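Local coordinates for AlyGC (Glaciecola chathamensis, PDB 5GKD), which is an alginate lyase of polysaccharide lyase family 6, which probably cleaves the glycosidic bonds of alginate by beta-elimination, at residues 305-316 with 334-345; 347-355 with 371-379. All blocks are in the same frame, centred on the assembly; numbering follows the deposited sequence.

Interaction 1. Residues 305-316 with 334-345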
loop_
_atom_site.group_PDB
_atom_site.type_symbol
_atom_site.label_atom_id
_atom_site.label_comp_id
_atom_site.label_asym_id
_atom_site.label_seq_id
_atom_site.Cartn_x
_atom_site.Cartn_y
_atom_site.Cartn_z
ATOM N N GLN A 305 3.624 39.936 4.673
ATOM C CA GLN A 305 4.024 40.942 3.701
ATOM C C GLN A 305 5.491 41.321 3.863
ATOM O O GLN A 305 5.985 41.490 4.979
ATOM C CB GLN A 305 3.135 42.173 3.877
ATOM C CG GLN A 305 3.485 43.382 3.003
ATOM C CD GLN A 305 2.579 44.567 3.290
ATOM O OE1 GLN A 305 2.359 44.919 4.446
ATOM N NE2 GLN A 305 2.041 45.178 2.236
ATOM N N VAL A 306 6.193 41.442 2.740
ATOM C CA VAL A 306 7.563 41.937 2.784
ATOM C C VAL A 306 7.554 43.413 3.159
ATOM O O VAL A 306 6.900 44.238 2.511
ATOM C CB VAL A 306 8.271 41.708 1.442
ATOM C CG1 VAL A 306 9.578 42.455 1.421
ATOM C CG2 VAL A 306 8.529 40.249 1.247
ATOM N N ASP A 307 8.295 43.750 4.206
ATOM C CA ASP A 307 8.285 45.074 4.813
ATOM C C ASP A 307 9.707 45.371 5.248
ATOM O O ASP A 307 10.270 44.617 6.045
ATOM C CB ASP A 307 7.324 45.099 6.007
ATOM C CG ASP A 307 7.156 46.470 6.624
ATOM O OD1 ASP A 307 7.822 47.432 6.198
ATOM O OD2 ASP A 307 6.329 46.574 7.559
ATOM N N ASN A 308 10.297 46.437 4.701
ATOM C CA ASN A 308 11.651 46.847 5.061
ATOM C C ASN A 308 12.679 45.753 4.746
ATOM O O ASN A 308 13.566 45.453 5.546
ATOM C CB ASN A 308 11.713 47.262 6.538
ATOM C CG ASN A 308 13.017 47.942 6.908
ATOM O OD1 ASN A 308 13.636 48.598 6.089
ATOM N ND2 ASN A 308 13.438 47.774 8.146
ATOM N N ALA A 309 12.558 45.140 3.579
ATOM C CA ALA A 309 13.659 44.344 3.051
ATOM C C ALA A 309 14.782 45.253 2.559
ATOM O O ALA A 309 14.546 46.366 2.085
ATOM C CB ALA A 309 13.185 43.452 1.903
ATOM N N LEU A 310 16.013 44.767 2.672
ATOM C CA LEU A 310 17.195 45.473 2.181
ATOM C C LEU A 310 18.024 44.498 1.355
ATOM O O LEU A 310 18.542 43.507 1.884
ATOM C CB LEU A 310 18.008 46.040 3.342
ATOM C CG LEU A 310 18.961 47.231 3.181
ATOM C CD1 LEU A 310 20.285 46.879 3.827
ATOM C CD2 LEU A 310 19.161 47.731 1.756
ATOM N N ILE A 311 18.145 44.771 0.068
ATOM C CA ILE A 311 18.771 43.860 -0.887
ATOM C C ILE A 311 19.911 44.634 -1.545
ATOM O O ILE A 311 19.675 45.419 -2.467
ATOM C CB ILE A 311 17.757 43.344 -1.921
ATOM C CG1 ILE A 311 16.546 42.728 -1.211
ATOM C CG2 ILE A 311 18.396 42.359 -2.861
ATOM C CD1 ILE A 311 15.444 42.226 -2.109
ATOM N N GLU A 312 21.149 44.444 -1.083
ATOM C CA GLU A 312 22.225 45.268 -1.614
ATOM C C GLU A 312 23.483 44.457 -1.868
ATOM O O GLU A 312 23.737 43.440 -1.225
ATOM C CB GLU A 312 22.537 46.475 -0.693
ATOM C CG GLU A 312 23.338 46.153 0.539
ATOM C CD GLU A 312 23.214 47.213 1.626
ATOM O OE1 GLU A 312 22.714 48.335 1.344
ATOM O OE2 GLU A 312 23.603 46.893 2.771
ATOM N N ASN A 313 24.256 44.919 -2.847
ATOM C CA ASN A 313 25.566 44.353 -3.185
ATOM C C ASN A 313 25.522 42.856 -3.476
ATOM O O ASN A 313 26.472 42.130 -3.197
ATOM C CB ASN A 313 26.578 44.662 -2.090
ATOM C CG ASN A 313 26.936 46.130 -2.064
ATOM O OD1 ASN A 313 26.423 46.886 -1.255
ATOM N ND2 ASN A 313 27.796 46.540 -2.984
ATOM N N ASN A 314 24.443 42.386 -4.076
ATOM C CA ASN A 314 24.418 41.037 -4.600
ATOM C C ASN A 314 24.807 41.018 -6.075
ATOM O O ASN A 314 24.553 41.962 -6.829
ATOM C CB ASN A 314 23.032 40.428 -4.387
ATOM C CG ASN A 314 22.622 40.476 -2.939
ATOM O OD1 ASN A 314 23.180 39.758 -2.102
ATOM N ND2 ASN A 314 21.699 41.366 -2.614
ATOM N N THR A 315 25.439 39.932 -6.481
ATOM C CA THR A 315 25.820 39.720 -7.868
ATOM C C THR A 315 24.965 38.604 -8.436
ATOM O O THR A 315 24.861 37.533 -7.837
ATOM C CB THR A 315 27.297 39.365 -7.989
ATOM O OG1 THR A 315 28.081 40.509 -7.650
ATOM C CG2 THR A 315 27.608 38.902 -9.413
ATOM N N LEU A 316 24.346 38.850 -9.582
ATOM C CA LEU A 316 23.469 37.867 -10.201
ATOM C C LEU A 316 23.911 37.689 -11.644
ATOM O O LEU A 316 23.679 38.570 -12.480
ATOM C CB LEU A 316 22.004 38.297 -10.105
ATOM C CG LEU A 316 21.448 38.398 -8.678
ATOM C CD1 LEU A 316 21.583 39.783 -8.111
ATOM C CD2 LEU A 316 19.978 37.944 -8.599
ATOM N N ALA A 334 -0.933 41.530 -0.519
ATOM C CA ALA A 334 -0.135 42.555 0.151
ATOM C C ALA A 334 1.234 42.608 -0.521
ATOM O O ALA A 334 2.079 41.739 -0.290
ATOM C CB ALA A 334 -0.016 42.259 1.646
ATOM N N ALA A 335 1.451 43.639 -1.345
ATOM C CA ALA A 335 2.691 43.821 -2.086
ATOM C C ALA A 335 3.794 44.362 -1.182
ATOM O O ALA A 335 3.523 44.885 -0.101
ATOM C CB ALA A 335 2.456 44.759 -3.269
ATOM N N PRO A 336 5.053 44.239 -1.597
ATOM C CA PRO A 336 6.164 44.650 -0.723
ATOM C C PRO A 336 6.172 46.151 -0.439
ATOM O O PRO A 336 5.910 46.971 -1.325
ATOM C CB PRO A 336 7.406 44.236 -1.518
ATOM C CG PRO A 336 6.944 43.220 -2.480
ATOM C CD PRO A 336 5.528 43.574 -2.819
ATOM N N ILE A 337 6.510 46.517 0.805
ATOM C CA ILE A 337 6.538 47.922 1.202
ATOM C C ILE A 337 7.840 48.275 1.914
ATOM O O ILE A 337 8.587 47.413 2.380
ATOM C CB ILE A 337 5.338 48.306 2.096
ATOM C CG1 ILE A 337 5.199 47.343 3.275
ATOM C CG2 ILE A 337 4.068 48.331 1.277
ATOM C CD1 ILE A 337 4.191 47.801 4.346
ATOM N N ASN A 338 8.113 49.584 1.955
ATOM C CA ASN A 338 9.247 50.166 2.684
ATOM C C ASN A 338 10.574 49.462 2.418
ATOM O O ASN A 338 11.440 49.422 3.287
ATOM C CB ASN A 338 8.981 50.182 4.187
ATOM C CG ASN A 338 7.680 50.846 4.530
ATOM O OD1 ASN A 338 7.372 51.923 4.036
ATOM N ND2 ASN A 338 6.895 50.196 5.367
ATOM N N SER A 339 10.776 48.933 1.223
ATOM C CA SER A 339 11.959 48.135 0.952
ATOM C C SER A 339 12.919 48.874 0.027
ATOM O O SER A 339 12.583 49.905 -0.567
ATOM C CB SER A 339 11.549 46.781 0.358
ATOM O OG SER A 339 10.835 46.053 1.329
ATOM N N ASN A 340 14.124 48.321 -0.106
ATOM C CA ASN A 340 15.202 48.959 -0.859
ATOM C C ASN A 340 16.081 47.918 -1.527
ATOM O O ASN A 340 16.522 46.971 -0.879
ATOM C CB ASN A 340 16.063 49.838 0.054
ATOM C CG ASN A 340 15.334 51.093 0.511
ATOM O OD1 ASN A 340 15.306 52.095 -0.204
ATOM N ND2 ASN A 340 14.722 51.033 1.683
ATOM N N MET A 341 16.378 48.125 -2.811
ATOM C CA MET A 341 17.284 47.266 -3.568
ATOM C C MET A 341 18.332 48.140 -4.261
ATOM O O MET A 341 18.013 48.838 -5.232
ATOM C CB MET A 341 16.504 46.420 -4.576
ATOM C CG MET A 341 17.367 45.480 -5.371
ATOM S SD MET A 341 16.458 44.075 -6.044
ATOM C CE MET A 341 17.738 43.350 -7.069
ATOM N N ASN A 342 19.581 48.081 -3.782
ATOM C CA ASN A 342 20.635 49.010 -4.181
ATOM C C ASN A 342 21.942 48.283 -4.457
ATOM O O ASN A 342 22.235 47.250 -3.852
ATOM C CB ASN A 342 20.953 50.055 -3.102
ATOM C CG ASN A 342 19.739 50.539 -2.380
ATOM O OD1 ASN A 342 18.796 51.028 -2.996
ATOM N ND2 ASN A 342 19.740 50.400 -1.059
ATOM N N ASN A 343 22.752 48.874 -5.340
ATOM C CA ASN A 343 24.151 48.489 -5.545
ATOM C C ASN A 343 24.311 47.021 -5.929
ATOM O O ASN A 343 25.347 46.412 -5.674
ATOM C CB ASN A 343 24.991 48.826 -4.314
ATOM C CG ASN A 343 25.024 50.311 -4.040
ATOM O OD1 ASN A 343 24.239 50.824 -3.251
ATOM N ND2 ASN A 343 25.923 51.016 -4.711
ATOM N N ASN A 344 23.295 46.453 -6.561
ATOM C CA ASN A 344 23.369 45.101 -7.077
ATOM C C ASN A 344 23.925 45.094 -8.502
ATOM O O ASN A 344 23.951 46.108 -9.197
ATOM C CB ASN A 344 21.993 44.437 -7.014
ATOM C CG ASN A 344 21.469 44.332 -5.573
ATOM O OD1 ASN A 344 21.932 43.500 -4.801
ATOM N ND2 ASN A 344 20.547 45.196 -5.209
ATOM N N LEU A 345 24.365 43.922 -8.932
ATOM C CA LEU A 345 24.956 43.732 -10.246
ATOM C C LEU A 345 24.270 42.556 -10.913
ATOM O O LEU A 345 24.280 41.440 -10.382
ATOM C CB LEU A 345 26.465 43.499 -10.151
ATOM C CG LEU A 345 27.180 43.039 -11.425
ATOM C CD1 LEU A 345 27.234 44.121 -12.480
ATOM C CD2 LEU A 345 28.593 42.576 -11.104
HETATM O O HOH W 1 5.072 41.595 0.126
HETATM O O HOH W 2 15.073 48.532 3.390
HETATM O O HOH W 3 12.549 51.248 4.758
#
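The side-chain amides of N314 and N344 lie side by side with their planes 8° apart. N344 OD1 accepts from N314 N (2.8 Å) and from N314 ND2 (3.1 Å), both donors tilted from the carbonyl plane. N344 ND2 reaches I311 O at 2.9 Å by a nearly straight bond from above the carbonyl plane, while N342 N arrives from the other face. In N344, CG beside the backbone N (chi1 -61°) lays the amide across the neighbouring coil's bend, reaching both I311 O and N314 N. A leucine here would probably leave N314 N and N314 ND2 without this acceptor and I311 O without its side-chain donor, breaking the asparagine ladder. The N313 and N343 amides are also 8° apart, but N313 ND2 donates to G409 O. At the other end N338 ND2 meets D307 OD1 (3.0 Å) from above the carboxylate plane. I311 and M341 pack inward beside V291 and F324. Strand 310-317 pairs in parallel with strand 339-347, as in a right-handed beta-helix; N314 repeats the pattern one coil back, with OD1 on N275 N and ND2 on I272 O, and N369 on strand 364-372 takes up M341 O and N344 N.

Interaction 2. Residues 347-355 with 371-379; sequences VNDQGTDGI and LNQDAKPSI
Two consecutive turns of the parallel beta-helix meet here through their connecting loops, and the carboxylate of D353, which also closes an Asx turn, joins them. S378 OG donates to the syn lone pair of D353 OD1 at 2.6 Å, and S378 N reaches D353 OD2 at 2.7 Å in a straight bond (179°) from above the carboxylate plane. Serine thus grips both oxygens with its backbone and its hydroxyl. D353 OD1 also accepts from I355 N, well above the same plane, so the carboxylate is fixed by both segments. Its CG sits between the backbone N and the carbonyl carbon (chi1 63°), a setting that lets OD1 fold back to I355 N while both oxygens face S378. Water 6 links D353 OD2 to I379 N, and water 5 joins K376 O to S378 OG.

At the other end N372 plays a similar part with an amide. N372 OD1 accepts from N348 N at 2.9 Å, and N372 ND2 returns a bond to N348 O (3.2 Å), each donor standing above the carbonyl plane it meets. N372 also begins a type I turn that ends at A375. Between these two anchors the backbones form a single bridge, with K376 N bound to G351 O and D353 N to K376 O. The methyl of A375 rests 3.5 Å from T352 O, and L371 CD2 lies 3.6 Å from D353 CB. I355 CG2 touches I379 CD1, the two side chains crossing at about a right angle.

Around this contact, I355 also packs on F324 of strand 322-326 and F383 of strand 383-386, while L371 pairs through its backbone with E384 and A386. The loop between strands 339-347 and 355-357 is thereby held against the chain leaving strand 364-372.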
loop_
_atom_site.group_PDB
_atom_site.type_symbol
_atom_site.label_atom_id
_atom_site.label_comp_id
_atom_site.label_asym_id
_atom_site.label_seq_id
_atom_site.Cartn_x
_atom_site.Cartn_y
_atom_site.Cartn_z
ATOM N N VAL A 347 24.192 40.636 -14.550
ATOM C CA VAL A 347 24.784 40.395 -15.851
ATOM C C VAL A 347 24.116 39.155 -16.412
ATOM O O VAL A 347 24.202 38.074 -15.816
ATOM C CB VAL A 347 26.307 40.211 -15.776
ATOM C CG1 VAL A 347 26.862 39.976 -17.179
ATOM C CG2 VAL A 347 26.957 41.411 -15.126
ATOM N N ASN A 348 23.455 39.306 -17.551
ATOM C CA ASN A 348 22.677 38.226 -18.142
ATOM C C ASN A 348 22.924 38.235 -19.638
ATOM O O ASN A 348 22.785 39.283 -20.273
ATOM C CB ASN A 348 21.186 38.419 -17.824
ATOM C CG ASN A 348 20.357 37.199 -18.115
ATOM O OD1 ASN A 348 20.614 36.477 -19.063
ATOM N ND2 ASN A 348 19.344 36.970 -17.301
ATOM N N ASP A 349 23.293 37.091 -20.205
ATOM C CA ASP A 349 23.528 37.015 -21.640
ATOM C C ASP A 349 22.312 36.514 -22.420
ATOM O O ASP A 349 22.450 36.124 -23.583
ATOM C CB ASP A 349 24.760 36.147 -21.932
ATOM C CG ASP A 349 24.620 34.715 -21.442
ATOM O OD1 ASP A 349 23.505 34.165 -21.425
ATOM O OD2 ASP A 349 25.653 34.123 -21.075
ATOM N N GLN A 350 21.128 36.510 -21.816
ATOM C CA GLN A 350 19.938 36.005 -22.488
ATOM C C GLN A 350 19.075 37.115 -23.076
ATOM O O GLN A 350 17.984 36.836 -23.573
ATOM C CB GLN A 350 19.113 35.138 -21.536
ATOM C CG GLN A 350 19.690 33.746 -21.327
ATOM C CD GLN A 350 19.976 33.027 -22.647
ATOM O OE1 GLN A 350 19.054 32.566 -23.331
ATOM N NE2 GLN A 350 21.263 32.932 -23.010
ATOM N N GLY A 351 19.547 38.360 -23.049
ATOM C CA GLY A 351 18.857 39.463 -23.677
ATOM C C GLY A 351 17.940 40.247 -22.764
ATOM O O GLY A 351 17.421 41.291 -23.176
ATOM N N THR A 352 17.740 39.788 -21.542
ATOM C CA THR A 352 16.825 40.416 -20.616
ATOM C C THR A 352 17.503 40.513 -19.259
ATOM O O THR A 352 18.466 39.799 -18.974
ATOM C CB THR A 352 15.519 39.604 -20.524
ATOM O OG1 THR A 352 14.514 40.360 -19.854
ATOM C CG2 THR A 352 15.747 38.306 -19.766
ATOM N N ASP A 353 16.993 41.404 -18.414
ATOM C CA ASP A 353 17.464 41.434 -17.039
ATOM C C ASP A 353 16.845 40.334 -16.174
ATOM O O ASP A 353 17.185 40.233 -14.997
ATOM C CB ASP A 353 17.214 42.816 -16.426
ATOM C CG ASP A 353 15.744 43.178 -16.338
ATOM O OD1 ASP A 353 14.877 42.398 -16.783
ATOM O OD2 ASP A 353 15.451 44.273 -15.826
ATOM N N GLY A 354 15.960 39.510 -16.731
ATOM C CA GLY A 354 15.315 38.433 -16.021
ATOM C C GLY A 354 14.230 38.845 -15.046
ATOM O O GLY A 354 13.661 37.974 -14.382
ATOM N N ILE A 355 13.897 40.129 -14.961
ATOM C CA ILE A 355 12.994 40.619 -13.927
ATOM C C ILE A 355 11.551 40.521 -14.400
ATOM O O ILE A 355 11.225 40.908 -15.528
ATOM C CB ILE A 355 13.343 42.061 -13.542
ATOM C CG1 ILE A 355 14.693 42.102 -12.828
ATOM C CG2 ILE A 355 12.245 42.656 -12.700
ATOM C CD1 ILE A 355 15.279 43.513 -12.713
ATOM N N LEU A 371 23.401 47.008 -14.727
ATOM C CA LEU A 371 22.990 46.012 -15.698
ATOM C C LEU A 371 23.959 46.052 -16.866
ATOM O O LEU A 371 24.424 47.130 -17.252
ATOM C CB LEU A 371 21.599 46.337 -16.238
ATOM C CG LEU A 371 20.363 45.470 -16.127
ATOM C CD1 LEU A 371 19.263 46.101 -16.967
ATOM C CD2 LEU A 371 20.643 44.053 -16.563
ATOM N N ASN A 372 24.230 44.895 -17.469
ATOM C CA ASN A 372 24.994 44.902 -18.707
ATOM C C ASN A 372 24.126 45.414 -19.857
ATOM O O ASN A 372 22.898 45.282 -19.848
ATOM C CB ASN A 372 25.579 43.516 -19.012
ATOM C CG ASN A 372 24.519 42.458 -19.270
ATOM O OD1 ASN A 372 23.746 42.097 -18.380
ATOM N ND2 ASN A 372 24.509 41.923 -20.479
ATOM N N GLN A 373 24.786 46.015 -20.853
ATOM C CA GLN A 373 24.083 46.855 -21.820
ATOM C C GLN A 373 23.184 46.051 -22.751
ATOM O O GLN A 373 22.207 46.595 -23.272
ATOM C CB GLN A 373 25.093 47.656 -22.641
ATOM C CG GLN A 373 26.120 46.784 -23.337
ATOM C CD GLN A 373 27.151 47.588 -24.109
ATOM O OE1 GLN A 373 27.222 48.816 -23.996
ATOM N NE2 GLN A 373 27.957 46.891 -24.900
ATOM N N ASP A 374 23.476 44.768 -22.960
ATOM C CA ASP A 374 22.658 43.954 -23.849
ATOM C C ASP A 374 21.386 43.435 -23.200
ATOM O O ASP A 374 20.598 42.767 -23.871
ATOM C CB ASP A 374 23.451 42.756 -24.365
ATOM C CG ASP A 374 24.621 43.164 -25.218
ATOM O OD1 ASP A 374 24.517 44.209 -25.887
ATOM O OD2 ASP A 374 25.635 42.434 -25.216
ATOM N N ALA A 375 21.167 43.697 -21.924
ATOM C CA ALA A 375 20.045 43.109 -21.200
ATOM C C ALA A 375 18.965 44.168 -21.046
ATOM O O ALA A 375 19.096 45.071 -20.223
ATOM C CB ALA A 375 20.493 42.566 -19.848
ATOM N N LYS A 376 17.912 44.058 -21.857
ATOM C CA LYS A 376 16.712 44.882 -21.793
ATOM C C LYS A 376 16.267 45.079 -20.349
ATOM O O LYS A 376 15.869 44.113 -19.690
ATOM C CB LYS A 376 15.580 44.222 -22.592
ATOM C CG LYS A 376 15.226 44.881 -23.908
ATOM C CD LYS A 376 16.110 44.391 -25.033
ATOM C CE LYS A 376 15.835 45.152 -26.316
ATOM N NZ LYS A 376 16.918 44.957 -27.311
ATOM N N PRO A 377 16.328 46.297 -19.815
ATOM C CA PRO A 377 15.878 46.523 -18.438
ATOM C C PRO A 377 14.362 46.476 -18.357
ATOM O O PRO A 377 13.669 47.081 -19.174
ATOM C CB PRO A 377 16.404 47.923 -18.113
ATOM C CG PRO A 377 16.541 48.583 -19.432
ATOM C CD PRO A 377 16.845 47.523 -20.442
ATOM N N SER A 378 13.848 45.739 -17.376
ATOM C CA SER A 378 12.414 45.721 -17.115
ATOM C C SER A 378 11.972 46.892 -16.253
ATOM O O SER A 378 10.771 47.154 -16.165
ATOM C CB SER A 378 11.997 44.409 -16.428
ATOM O OG SER A 378 12.419 43.261 -17.160
ATOM N N ILE A 379 12.906 47.585 -15.609
ATOM C CA ILE A 379 12.610 48.704 -14.723
ATOM C C ILE A 379 13.554 49.842 -15.087
ATOM O O ILE A 379 14.755 49.615 -15.260
ATOM C CB ILE A 379 12.782 48.314 -13.243
ATOM C CG1 ILE A 379 11.822 47.187 -12.872
ATOM C CG2 ILE A 379 12.571 49.518 -12.334
ATOM C CD1 ILE A 379 12.228 46.433 -11.608
HETATM O O HOH W 4 21.849 39.920 -22.760
HETATM O O HOH W 5 13.394 43.027 -19.900
HETATM O O HOH W 6 15.875 46.850 -14.886
#

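In the fold
From the N terminus, the chain runs through 305-316, passes strand 322-326 and returns at 334-345, where interaction 1 closes a loop of 17 intervening residues. It then continues directly along strand 339-347 into 347-355, passes strands 355-357 and 364-372, and comes back at 371-379 to close interaction 2 over 15 residues. The two closures follow in series, neither nesting nor crossing, and their centres lie about 18 Å apart. They meet where L316 O lies 3.0 Å from V347 N, a probable hydrogen bond. Strand 339-347 serves both, pairing along its length with strand 310-317 and then leading into the loop held by 371-379, so successive coils of the beta-helix are tied together.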